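Local coordinates for terminal oxygenase component of carbazole 1,9a-dioxygenase (PDB 3GKQ), which probably inserts both atoms of dioxygen into carbazole at its angular position, using a Rieske cluster fed by ferredoxin and a nonheme iron, at residues G293-L298 with L336-M341; N173-V178 with R349-E354; I194-N199 with Q251-S256; F240-T243 with A249-G252; D160-G165 with R312-E317. One frame throughout, in Å; residues are numbered along the deposited sequence.

Contact 1: residues G293-L298 with L336-M341; sequences GHHLYL and LARRSM. With FE2 (Fe (II) ion), chain I.
Tyr297 turns its CG away from its backbone N (chi1 174°), while the Arg338 chain runs extended from CG to NE; together these conformations carry a guanidinium over the phenol ring. The pair joins strand 294-304 of the large antiparallel sheet to helix 332-346 in the Bet v 1-like catalytic domain, and it illustrates cation-pi packing in a buried setting. Arg338 CZ lies 4.0 Å from the Tyr297 ring centroid, only 10° off the ring normal. The two planes are nearly perpendicular, and the guanidinium stands upright on the ring with both terminal nitrogens directed at it: NH1 comes within 3.3 Å of Tyr297 CG. A leucine in place of Tyr297 would probably leave the guanidinium without its aromatic face and Glu285 without the hydroxyl it bonds. His295 meets the same arginine at its ring edge, where Arg338 NH1 gives a weak, bent bond to His295 NE2 (3.2 Å, 123°); the other ring nitrogen, ND1, bonds to Ala172 O. Arg338 NE is weakly bonded to Asn180. One residue before His295, His294 NE2 binds, at 2.3 Å, an iron(II) ion distinct from the one held by His186, His190 and Asp334.

Contact 2: residues N173-V178 with R349-E354; sequences NWRMGV and RGWREE
Trp351 is met by two successive residues of helix 174-181, Arg175 and Met176, and Asn173, two residues before Arg175, prepares the first of them. As N-cap, Asn173 accepts a hydrogen bond from the backbone N of Arg175 at its OD1 (2.9 Å), and the same oxygen also accepts from Arg175 NE at 2.8 Å. The two donors arrive from opposite faces of the amide plane, and the second bond steadies the guanidinium near its base. Arg175 then turns one guanidinium face to Trp351 CZ2, which lies 3.7 Å from NH1, with the planes 47° apart, an oblique approach to the indole. A water bridges the two polar groups, accepting from Arg175 NH2 (2.9 Å) and, in the plane of the indole, from Trp351 NE1 (3.0 Å). Here the capped start of a catalytic-domain helix is joined to the short helix 349-353 through side chains and a water, with the N-terminal region close by, since Arg175 NH1 bonds to the carbonyls of Tyr21 and Ile22. Met176, its chain bent at chi2 (-55°), brings its methyl CE to 4.1 Å from Trp351 CH2, while its side chain also packs on Met341 and Tyr345 of helix 332-346.

Contact 3: residues I194-N199 with Q251-S256; sequences ILLDGN and QGHMGS
Leu196 and His253 form the dense half of this contact. The leucine CB sits almost directly over the middle of the imidazole, 3.5 Å from the centroid, a CH-pi contact between the helix side chain and the histidine. Leu196 CD1 extends the cover to His253 CB and CG, and the backbone joins in, with Leu196 O 3.4 Å from His253 CE1. The histidine reaches this place because its CG lies opposite the backbone N (chi1 -177°), which sends the ring out from the irregular segment 251-256 toward the helix.

The other half lies at the exposed side. There Asp197 approaches the ring edge, and His253 NE2 donates to Asp197 OD1 at 2.6 Å with an N-H...O angle of 162°. The oxygen lies in the ring plane, although carboxylate and ring are turned 41° apart. His253 ND1 has a weak bond to Ile201 O; if both bonds hold, the ring would probably carry both protons and a positive charge facing the aspartate.

The nearest side-chain atoms of Leu196 and the iron ligand His190 are about 6 Å apart. The preceding Leu195 packs on Leu325 of helix 308-328, while the segment of His253 leads out of strand 247-251 toward strand 262-266.

Contact 4: residues F240-T243 with A249-G252; sequences FEAT and AIQG
Ala242 and Ile250 supply the central backbone hydrogen bonds. Ala242 N donates to Ile250 O at 2.9 Å, and Ile250 N returns a bond to Ala242 O at 3.1 Å, both nearly straight at 170° and 171°. Ala249 N adds a weak bond to the same Ala242 O (3.4 Å), which therefore receives two successive amides. At the end of the ladder Gly252 N points at Phe240 O, but the modelled separation is short enough to leave its exact length doubtful.

Those paired amides define a classic beta bulge, set in the antiparallel hairpin of strands 236-244 and 247-251: Ala249 and Ile250 both stand opposite Ala242. Ala249, with psi at -54°, takes the twisted backbone conformation that accommodates the extra residue. The short strand axes run 4.7 Å apart.

Weaker contacts fill the next pair, Glu241 with Gln251, a non-hydrogen-bonded pair whose CA atoms are 4.0 Å apart; Glu241 CA also directs its C-H at Ile250 O, 3.4 Å away.

Among the side chains, Ala242 CB and Ile250 CG2 touch at 4.3 Å on one face of the hairpin, while Glu241 and Gln251 occupy the other. Ile250 goes on to pack against Lys191 and Leu205, and Tyr86 of a second subunit rests on Ala249 and Ile250. Phe240 lies against Pro204 and Met254.

Contact 5: residues D160-G165 with R312-E317; sequences DLAVHG and RSFEAE
His164 and Phe314 make the aromatic part of the contact. Their ring centroids are 5.3 Å apart and the planes inclined at 44°, an oblique pairing that is neither a stack nor a T. The closest approach runs from the rim of the imidazole, His164 CD2, to Phe314 CE2 at 3.5 Å. Phe314 gets there with its CG set opposite the backbone N (chi1 171°), a conformation that throws the phenyl out from the helix toward the strand. His164 also meets the ring of Phe318, one helical turn further on.

Apolar and van der Waals contacts supplement the rings. Ala162 CB touches Phe314 CD2 at 3.9 Å, and the carbonyl oxygen Ala162 O lies 3.4 Å from Phe314 CE2. The pattern is that of a helix laid along an antiparallel sheet, recalling the helix-grip arrangement of Bet v 1-like domains: helix 308-328 covers strand 161-170, outermost strand of the large sheet within this chain, with the short axes 9.1 Å apart and running in roughly the same direction. Phe314 also touches Leu301 and Arg303 of the adjoining strand 294-304.

Toward His164, Glu315 contributes its aliphatic stem rather than its charge. His164 NE2 is 3.4 Å from Glu315 CB, and Glu315 CG lies alongside His164 CE1. An alanine at His164 is likely to open a gap between strand and helix, depriving Phe314 of its ring neighbour and the Glu315 stem of its cover. The carboxylate stands almost perpendicular to the imidazole; its OE1 makes a long, weak ion pair with Arg319, and its OE2 remains 5.1 Å from His164 ND1.

Overall arrangement
All five contacts belong to the catalytic domain and are unevenly spread. Contacts 1 and 2 touch, their centres 11 Å apart, with helices 332-346 and 349-353 following each other in the chain. Contacts 3 and 4 also touch, their centres about 14 Å apart; they share Gln251 and Gly252, and fall between the two halves of both contact 2 and contact 5. Contact 5 stands 26 Å from contact 1 between centres, yet both reach the same sheet through neighbouring strands 161-170 and 294-304, and their segments alternate along the chain. The sheet thus links strand 294-304 to helix 308-328, which leads on to helix 332-346, while contacts 1, 2 and 4 touch a second subunit of the trimer.

Contact 1: residues G293-L298 with L336-M341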
# COMPACT_ATOMS: atom_id res chain seq x y z
N GLY A 293 -2.53 7.56 11.41
CA GLY A 293 -2.77 6.17 11.77
C GLY A 293 -1.93 5.58 12.89
O GLY A 293 -2.04 4.39 13.17
N HIS A 294 -1.10 6.40 13.53
CA HIS A 294 -0.25 5.90 14.61
C HIS A 294 -0.11 6.88 15.76
O HIS A 294 -0.23 8.10 15.58
CB HIS A 294 1.16 5.59 14.10
CG HIS A 294 1.20 4.81 12.83
ND1 HIS A 294 0.86 5.35 11.61
CD2 HIS A 294 1.54 3.52 12.59
CE1 HIS A 294 0.99 4.43 10.67
NE2 HIS A 294 1.40 3.31 11.24
N HIS A 295 0.15 6.35 16.95
CA HIS A 295 0.40 7.20 18.10
C HIS A 295 1.47 6.57 18.97
O HIS A 295 1.71 5.36 18.91
CB HIS A 295 -0.88 7.48 18.92
CG HIS A 295 -1.46 6.29 19.63
ND1 HIS A 295 -2.32 5.41 19.01
CD2 HIS A 295 -1.36 5.89 20.92
CE1 HIS A 295 -2.74 4.52 19.90
NE2 HIS A 295 -2.17 4.79 21.06
N LEU A 296 2.13 7.41 19.74
CA LEU A 296 3.18 6.96 20.64
C LEU A 296 2.49 6.74 21.99
O LEU A 296 2.00 7.68 22.60
CB LEU A 296 4.26 8.04 20.76
CG LEU A 296 5.57 7.78 21.49
CD1 LEU A 296 5.32 7.69 22.98
CD2 LEU A 296 6.23 6.51 20.96
N TYR A 297 2.42 5.49 22.42
CA TYR A 297 1.80 5.14 23.69
C TYR A 297 2.89 5.19 24.76
O TYR A 297 3.77 4.33 24.81
CB TYR A 297 1.18 3.74 23.59
CG TYR A 297 0.63 3.18 24.88
CD1 TYR A 297 -0.08 3.98 25.77
CD2 TYR A 297 0.77 1.82 25.19
CE1 TYR A 297 -0.63 3.46 26.94
CE2 TYR A 297 0.22 1.28 26.35
CZ TYR A 297 -0.48 2.11 27.22
OH TYR A 297 -1.04 1.58 28.36
N LEU A 298 2.84 6.23 25.58
CA LEU A 298 3.82 6.47 26.65
C LEU A 298 3.21 6.06 27.99
O LEU A 298 2.18 6.60 28.39
CB LEU A 298 4.18 7.95 26.69
CG LEU A 298 5.60 8.45 26.95
CD1 LEU A 298 5.50 9.73 27.78
CD2 LEU A 298 6.44 7.42 27.68
N LEU A 336 -5.10 -4.33 21.39
CA LEU A 336 -6.04 -4.97 20.47
C LEU A 336 -7.28 -4.10 20.37
O LEU A 336 -7.83 -3.89 19.29
CB LEU A 336 -6.47 -6.36 20.99
CG LEU A 336 -7.11 -7.39 20.03
CD1 LEU A 336 -7.99 -8.36 20.82
CD2 LEU A 336 -7.95 -6.72 18.96
N ALA A 337 -7.74 -3.62 21.52
CA ALA A 337 -8.93 -2.78 21.56
C ALA A 337 -8.77 -1.56 20.65
O ALA A 337 -9.68 -1.23 19.88
CB ALA A 337 -9.21 -2.34 22.99
N ARG A 338 -7.63 -0.89 20.73
CA ARG A 338 -7.38 0.30 19.91
C ARG A 338 -7.32 -0.05 18.43
O ARG A 338 -7.87 0.67 17.60
CB ARG A 338 -6.07 0.97 20.34
CG ARG A 338 -6.07 1.41 21.78
CD ARG A 338 -4.76 2.10 22.14
NE ARG A 338 -4.61 2.18 23.59
CZ ARG A 338 -3.48 2.48 24.21
NH1 ARG A 338 -2.39 2.76 23.51
NH2 ARG A 338 -3.44 2.47 25.54
N ARG A 339 -6.66 -1.15 18.10
CA ARG A 339 -6.55 -1.57 16.71
C ARG A 339 -7.88 -2.03 16.12
O ARG A 339 -8.16 -1.78 14.95
CB ARG A 339 -5.51 -2.68 16.57
CG ARG A 339 -4.14 -2.26 17.05
CD ARG A 339 -3.09 -3.32 16.79
NE ARG A 339 -2.87 -3.53 15.36
CZ ARG A 339 -1.79 -4.09 14.84
NH1 ARG A 339 -0.81 -4.51 15.64
NH2 ARG A 339 -1.68 -4.24 13.53
N SER A 340 -8.71 -2.68 16.94
CA SER A 340 -9.99 -3.16 16.43
C SER A 340 -11.00 -2.04 16.25
O SER A 340 -11.86 -2.11 15.37
CB SER A 340 -10.57 -4.24 17.35
OG SER A 340 -11.52 -5.02 16.63
N MET A 341 -10.91 -1.00 17.08
CA MET A 341 -11.82 0.14 16.94
C MET A 341 -11.38 1.04 15.78
O MET A 341 -12.20 1.66 15.12
CB MET A 341 -11.84 1.01 18.20
CG MET A 341 -12.63 0.47 19.37
SD MET A 341 -12.98 1.77 20.55
CE MET A 341 -11.34 2.05 21.22
FE FE2 I . 1.78 1.16 10.52

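Contact 2: residues N173-V178 with R349-E354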
# COMPACT_ATOMS: atom_id res chain seq x y z
N ASN A 173 -5.06 5.54 15.51
CA ASN A 173 -5.15 6.98 15.73
C ASN A 173 -5.05 7.22 17.23
O ASN A 173 -5.51 6.38 18.03
CB ASN A 173 -6.47 7.51 15.19
CG ASN A 173 -6.62 9.00 15.40
OD1 ASN A 173 -7.24 9.45 16.36
ND2 ASN A 173 -6.02 9.78 14.51
N TRP A 174 -4.47 8.35 17.62
CA TRP A 174 -4.30 8.67 19.03
C TRP A 174 -5.60 8.66 19.83
O TRP A 174 -5.60 8.30 21.01
CB TRP A 174 -3.62 10.03 19.19
CG TRP A 174 -4.51 11.19 18.84
CD1 TRP A 174 -4.80 11.66 17.59
CD2 TRP A 174 -5.24 12.01 19.76
NE1 TRP A 174 -5.67 12.72 17.67
CE2 TRP A 174 -5.96 12.96 18.99
CE3 TRP A 174 -5.37 12.03 21.15
CZ2 TRP A 174 -6.79 13.92 19.58
CZ3 TRP A 174 -6.20 12.99 21.74
CH2 TRP A 174 -6.90 13.92 20.94
N ARG A 175 -6.71 9.03 19.20
CA ARG A 175 -7.99 9.06 19.90
C ARG A 175 -8.44 7.68 20.36
O ARG A 175 -9.13 7.56 21.37
CB ARG A 175 -9.06 9.72 19.02
CG ARG A 175 -8.78 11.21 18.76
CD ARG A 175 -9.70 11.79 17.70
NE ARG A 175 -9.53 11.13 16.41
CZ ARG A 175 -10.27 11.39 15.33
NH1 ARG A 175 -11.23 12.30 15.38
NH2 ARG A 175 -10.05 10.72 14.21
N MET A 176 -8.05 6.63 19.63
CA MET A 176 -8.42 5.28 20.04
C MET A 176 -7.74 4.98 21.37
O MET A 176 -8.28 4.25 22.20
CB MET A 176 -7.98 4.26 18.98
CG MET A 176 -8.68 4.41 17.64
SD MET A 176 -10.49 4.37 17.73
CE MET A 176 -10.87 6.14 17.75
N GLY A 177 -6.56 5.56 21.56
CA GLY A 177 -5.82 5.37 22.80
C GLY A 177 -6.51 6.06 23.95
O GLY A 177 -6.70 5.47 25.02
N VAL A 178 -6.90 7.32 23.75
CA VAL A 178 -7.57 8.08 24.80
C VAL A 178 -8.95 7.50 25.09
O VAL A 178 -9.34 7.36 26.25
CB VAL A 178 -7.74 9.57 24.40
CG1 VAL A 178 -8.13 10.39 25.62
CG2 VAL A 178 -6.46 10.10 23.81
N ARG A 349 -17.12 7.45 10.31
CA ARG A 349 -18.43 6.80 10.42
C ARG A 349 -18.73 6.35 11.85
O ARG A 349 -19.88 6.41 12.30
CB ARG A 349 -18.50 5.59 9.49
CG ARG A 349 -18.28 5.92 8.01
CD ARG A 349 -18.57 4.71 7.12
NE ARG A 349 -19.96 4.28 7.25
CZ ARG A 349 -20.49 3.25 6.60
NH1 ARG A 349 -19.76 2.54 5.75
NH2 ARG A 349 -21.77 2.93 6.79
N GLY A 350 -17.69 5.91 12.55
CA GLY A 350 -17.87 5.44 13.92
C GLY A 350 -18.52 6.42 14.87
O GLY A 350 -19.36 6.03 15.69
N TRP A 351 -18.16 7.70 14.78
CA TRP A 351 -18.72 8.71 15.68
C TRP A 351 -20.23 8.81 15.56
O TRP A 351 -20.91 9.20 16.52
CB TRP A 351 -18.09 10.08 15.41
CG TRP A 351 -16.59 10.03 15.38
CD1 TRP A 351 -15.80 10.17 14.28
CD2 TRP A 351 -15.72 9.77 16.48
NE1 TRP A 351 -14.48 10.01 14.63
CE2 TRP A 351 -14.40 9.76 15.97
CE3 TRP A 351 -15.92 9.55 17.85
CZ2 TRP A 351 -13.29 9.54 16.78
CZ3 TRP A 351 -14.81 9.32 18.66
CH2 TRP A 351 -13.51 9.31 18.12
N ARG A 352 -20.76 8.46 14.40
CA ARG A 352 -22.21 8.53 14.17
C ARG A 352 -22.91 7.19 14.38
O ARG A 352 -24.06 7.16 14.82
CB ARG A 352 -22.50 8.98 12.73
CG ARG A 352 -21.41 9.84 12.10
CD ARG A 352 -21.35 11.23 12.70
NE ARG A 352 -20.26 12.00 12.12
CZ ARG A 352 -20.11 13.32 12.27
NH1 ARG A 352 -20.99 14.01 12.98
NH2 ARG A 352 -19.08 13.94 11.70
N GLU A 353 -22.23 6.10 14.07
CA GLU A 353 -22.84 4.77 14.17
C GLU A 353 -22.67 4.02 15.48
O GLU A 353 -23.37 3.04 15.72
CB GLU A 353 -22.32 3.89 13.03
CG GLU A 353 -22.71 4.36 11.65
CD GLU A 353 -22.18 3.45 10.57
OE1 GLU A 353 -22.44 2.22 10.65
OE2 GLU A 353 -21.51 3.94 9.64
N GLU A 354 -21.74 4.46 16.33
CA GLU A 354 -21.53 3.80 17.61
C GLU A 354 -22.83 3.82 18.41
O GLU A 354 -23.65 4.71 18.24
CB GLU A 354 -20.44 4.54 18.41
CG GLU A 354 -20.88 5.94 18.89
CD GLU A 354 -19.73 6.78 19.45
OE1 GLU A 354 -18.58 6.31 19.49
OE2 GLU A 354 -20.00 7.93 19.86
O HOH W 1 -12.36 10.05 12.54

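Contact 3: residues I194-N199 with Q251-S256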
# COMPACT_ATOMS: atom_id res chain seq x y z
N ILE A 194 -2.24 -11.30 34.03
CA ILE A 194 -1.37 -11.93 35.02
C ILE A 194 -1.19 -11.02 36.23
O ILE A 194 -0.78 -11.47 37.30
CB ILE A 194 0.03 -12.25 34.44
CG1 ILE A 194 0.65 -10.98 33.86
CG2 ILE A 194 -0.09 -13.33 33.37
CD1 ILE A 194 2.09 -11.16 33.39
N LEU A 195 -1.50 -9.74 36.07
CA LEU A 195 -1.37 -8.79 37.16
C LEU A 195 -2.35 -9.06 38.30
O LEU A 195 -2.07 -8.75 39.46
CB LEU A 195 -1.58 -7.36 36.66
CG LEU A 195 -1.68 -6.30 37.76
CD1 LEU A 195 -0.32 -6.14 38.45
CD2 LEU A 195 -2.14 -4.97 37.17
N LEU A 196 -3.51 -9.62 37.95
CA LEU A 196 -4.56 -9.90 38.93
C LEU A 196 -4.09 -10.82 40.06
O LEU A 196 -4.07 -10.41 41.22
CB LEU A 196 -5.78 -10.48 38.22
CG LEU A 196 -6.27 -9.63 37.04
CD1 LEU A 196 -7.57 -10.20 36.50
CD2 LEU A 196 -6.46 -8.18 37.48
N ASP A 197 -3.73 -12.05 39.73
CA ASP A 197 -3.24 -12.98 40.75
C ASP A 197 -1.86 -12.50 41.18
O ASP A 197 -1.50 -12.57 42.36
CB ASP A 197 -3.13 -14.40 40.20
CG ASP A 197 -4.48 -15.08 40.06
OD1 ASP A 197 -5.50 -14.51 40.51
OD2 ASP A 197 -4.52 -16.20 39.52
N GLY A 198 -1.09 -12.00 40.21
CA GLY A 198 0.25 -11.52 40.47
C GLY A 198 0.38 -10.44 41.52
O GLY A 198 1.46 -10.26 42.09
N ASN A 199 -0.69 -9.70 41.79
CA ASN A 199 -0.60 -8.65 42.79
C ASN A 199 -1.87 -8.52 43.63
O ASN A 199 -2.15 -7.46 44.18
CB ASN A 199 -0.26 -7.31 42.12
CG ASN A 199 0.12 -6.23 43.13
OD1 ASN A 199 0.88 -6.49 44.07
ND2 ASN A 199 -0.38 -5.02 42.93
N GLN A 251 -17.37 -14.73 36.20
CA GLN A 251 -17.05 -14.07 37.46
C GLN A 251 -15.84 -13.16 37.29
O GLN A 251 -14.97 -13.41 36.46
CB GLN A 251 -16.71 -15.11 38.54
CG GLN A 251 -17.78 -16.15 38.79
CD GLN A 251 -17.28 -17.25 39.71
OE1 GLN A 251 -16.31 -17.94 39.40
NE2 GLN A 251 -17.95 -17.42 40.85
N GLY A 252 -15.78 -12.11 38.11
CA GLY A 252 -14.66 -11.20 38.07
C GLY A 252 -13.49 -11.75 38.88
O GLY A 252 -13.33 -12.97 39.02
N HIS A 253 -12.67 -10.85 39.42
CA HIS A 253 -11.50 -11.25 40.19
C HIS A 253 -11.36 -10.44 41.47
O HIS A 253 -10.78 -9.35 41.48
CB HIS A 253 -10.25 -11.10 39.32
CG HIS A 253 -8.98 -11.55 39.99
ND1 HIS A 253 -8.38 -10.85 41.02
CD2 HIS A 253 -8.20 -12.63 39.77
CE1 HIS A 253 -7.28 -11.47 41.39
NE2 HIS A 253 -7.15 -12.56 40.65
N MET A 254 -11.90 -10.96 42.57
CA MET A 254 -11.80 -10.28 43.85
C MET A 254 -10.34 -10.28 44.31
O MET A 254 -9.55 -11.12 43.90
CB MET A 254 -12.66 -10.97 44.91
CG MET A 254 -14.15 -10.90 44.66
SD MET A 254 -15.10 -11.65 45.99
CE MET A 254 -16.66 -10.84 45.82
N GLY A 255 -10.01 -9.32 45.16
CA GLY A 255 -8.66 -9.22 45.68
C GLY A 255 -8.67 -8.26 46.86
O GLY A 255 -9.72 -7.71 47.19
N SER A 256 -7.52 -8.06 47.50
CA SER A 256 -7.47 -7.14 48.63
C SER A 256 -6.84 -5.79 48.30
O SER A 256 -7.05 -4.82 49.02
CB SER A 256 -6.75 -7.80 49.81
OG SER A 256 -7.54 -8.84 50.36

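Contact 4: residues F240-T243 with A249-G252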
# COMPACT_ATOMS: atom_id res chain seq x y z
N PHE A 240 -18.90 -8.18 39.98
CA PHE A 240 -17.91 -9.23 40.19
C PHE A 240 -18.38 -10.60 39.68
O PHE A 240 -17.63 -11.57 39.71
CB PHE A 240 -17.53 -9.31 41.67
CG PHE A 240 -16.45 -8.35 42.06
CD1 PHE A 240 -15.14 -8.58 41.67
CD2 PHE A 240 -16.75 -7.21 42.79
CE1 PHE A 240 -14.13 -7.67 42.00
CE2 PHE A 240 -15.75 -6.29 43.12
CZ PHE A 240 -14.44 -6.53 42.73
N GLU A 241 -19.62 -10.66 39.23
CA GLU A 241 -20.17 -11.88 38.67
C GLU A 241 -21.36 -11.48 37.81
O GLU A 241 -22.10 -10.56 38.16
CB GLU A 241 -20.58 -12.86 39.78
CG GLU A 241 -21.87 -12.52 40.52
CD GLU A 241 -23.10 -13.02 39.79
OE1 GLU A 241 -23.15 -14.22 39.46
OE2 GLU A 241 -24.02 -12.21 39.56
N ALA A 242 -21.54 -12.16 36.68
CA ALA A 242 -22.64 -11.83 35.79
C ALA A 242 -23.25 -13.07 35.16
O ALA A 242 -22.57 -14.07 34.95
CB ALA A 242 -22.17 -10.86 34.71
N THR A 243 -24.54 -12.97 34.84
CA THR A 243 -25.27 -14.07 34.23
C THR A 243 -25.66 -13.79 32.78
O THR A 243 -25.62 -12.64 32.32
CB THR A 243 -26.56 -14.35 34.99
OG1 THR A 243 -27.36 -13.16 34.99
CG2 THR A 243 -26.27 -14.76 36.44
N ALA A 249 -22.68 -17.38 34.26
CA ALA A 249 -21.84 -17.27 33.08
C ALA A 249 -20.39 -16.95 33.36
O ALA A 249 -19.49 -17.68 32.93
CB ALA A 249 -22.43 -16.23 32.13
N ILE A 250 -20.14 -15.87 34.09
CA ILE A 250 -18.76 -15.48 34.36
C ILE A 250 -18.59 -14.73 35.69
O ILE A 250 -19.55 -14.18 36.23
CB ILE A 250 -18.24 -14.60 33.19
CG1 ILE A 250 -16.73 -14.38 33.32
CG2 ILE A 250 -18.99 -13.29 33.17
CD1 ILE A 250 -16.12 -13.74 32.08
N GLN A 251 -17.37 -14.73 36.20
CA GLN A 251 -17.05 -14.07 37.46
C GLN A 251 -15.84 -13.16 37.29
O GLN A 251 -14.97 -13.41 36.46
CB GLN A 251 -16.71 -15.11 38.54
CG GLN A 251 -17.78 -16.15 38.79
CD GLN A 251 -17.28 -17.25 39.71
OE1 GLN A 251 -16.31 -17.94 39.40
NE2 GLN A 251 -17.95 -17.42 40.85
N GLY A 252 -15.78 -12.11 38.11
CA GLY A 252 -14.66 -11.20 38.07
C GLY A 252 -13.49 -11.75 38.88
O GLY A 252 -13.33 -12.97 39.02

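Contact 5: residues D160-G165 with R312-E317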
# COMPACT_ATOMS: atom_id res chain seq x y z
N ASP A 160 8.56 15.45 44.83
CA ASP A 160 8.86 14.15 45.41
C ASP A 160 8.37 12.94 44.62
O ASP A 160 8.43 11.81 45.11
CB ASP A 160 8.29 14.09 46.83
CG ASP A 160 6.78 14.15 46.85
OD1 ASP A 160 6.20 14.91 46.04
OD2 ASP A 160 6.16 13.45 47.68
N LEU A 161 7.90 13.16 43.39
CA LEU A 161 7.39 12.07 42.58
C LEU A 161 8.48 11.47 41.68
O LEU A 161 8.95 12.12 40.75
CB LEU A 161 6.22 12.57 41.72
CG LEU A 161 5.07 11.64 41.30
CD1 LEU A 161 4.96 11.62 39.79
CD2 LEU A 161 5.26 10.23 41.84
N ALA A 162 8.88 10.24 41.98
CA ALA A 162 9.89 9.56 41.18
C ALA A 162 9.13 8.95 40.00
O ALA A 162 8.11 8.29 40.20
CB ALA A 162 10.56 8.46 41.99
N VAL A 163 9.62 9.17 38.79
CA VAL A 163 8.94 8.68 37.59
C VAL A 163 9.82 7.88 36.64
O VAL A 163 10.98 8.24 36.39
CB VAL A 163 8.31 9.86 36.81
CG1 VAL A 163 7.64 9.35 35.54
CG2 VAL A 163 7.31 10.58 37.69
N HIS A 164 9.25 6.80 36.10
CA HIS A 164 9.93 5.94 35.14
C HIS A 164 8.86 5.49 34.14
O HIS A 164 7.68 5.48 34.47
CB HIS A 164 10.53 4.71 35.83
CG HIS A 164 11.60 5.05 36.82
ND1 HIS A 164 12.79 5.63 36.45
CD2 HIS A 164 11.64 4.91 38.16
CE1 HIS A 164 13.52 5.84 37.53
NE2 HIS A 164 12.85 5.41 38.58
N GLY A 165 9.28 5.14 32.93
CA GLY A 165 8.30 4.72 31.94
C GLY A 165 8.89 4.12 30.68
O GLY A 165 10.10 3.92 30.58
N ARG A 312 16.05 4.70 44.33
CA ARG A 312 16.78 3.65 43.62
C ARG A 312 16.04 2.33 43.77
O ARG A 312 16.16 1.44 42.93
CB ARG A 312 18.20 3.50 44.18
CG ARG A 312 19.15 4.64 43.84
CD ARG A 312 20.61 4.22 44.01
NE ARG A 312 20.91 3.80 45.38
CZ ARG A 312 20.94 4.63 46.42
NH1 ARG A 312 20.69 5.92 46.25
NH2 ARG A 312 21.21 4.16 47.63
N SER A 313 15.27 2.22 44.85
CA SER A 313 14.50 1.02 45.12
C SER A 313 13.34 0.92 44.12
O SER A 313 13.09 -0.14 43.55
CB SER A 313 13.95 1.06 46.55
OG SER A 313 13.20 -0.11 46.84
N PHE A 314 12.63 2.03 43.92
CA PHE A 314 11.52 2.05 42.99
C PHE A 314 12.02 1.78 41.57
O PHE A 314 11.45 0.97 40.84
CB PHE A 314 10.81 3.41 43.03
CG PHE A 314 9.78 3.59 41.95
CD1 PHE A 314 8.81 2.61 41.71
CD2 PHE A 314 9.76 4.74 41.17
CE1 PHE A 314 7.86 2.78 40.71
CE2 PHE A 314 8.81 4.92 40.17
CZ PHE A 314 7.85 3.94 39.94
N GLU A 315 13.10 2.46 41.20
CA GLU A 315 13.69 2.30 39.88
C GLU A 315 13.94 0.81 39.62
O GLU A 315 13.67 0.31 38.52
CB GLU A 315 15.00 3.09 39.82
CG GLU A 315 15.63 3.22 38.44
CD GLU A 315 16.16 1.91 37.89
OE1 GLU A 315 16.73 1.12 38.68
OE2 GLU A 315 16.01 1.67 36.68
N ALA A 316 14.45 0.11 40.63
CA ALA A 316 14.74 -1.31 40.50
C ALA A 316 13.46 -2.13 40.38
O ALA A 316 13.38 -3.06 39.58
CB ALA A 316 15.56 -1.79 41.70
N GLU A 317 12.47 -1.79 41.20
CA GLU A 317 11.20 -2.50 41.18
C GLU A 317 10.49 -2.28 39.84
O GLU A 317 9.84 -3.19 39.31
CB GLU A 317 10.32 -2.02 42.33
CG GLU A 317 8.98 -2.74 42.43
CD GLU A 317 8.20 -2.36 43.68
OE1 GLU A 317 7.96 -1.15 43.88
OE2 GLU A 317 7.83 -3.28 44.44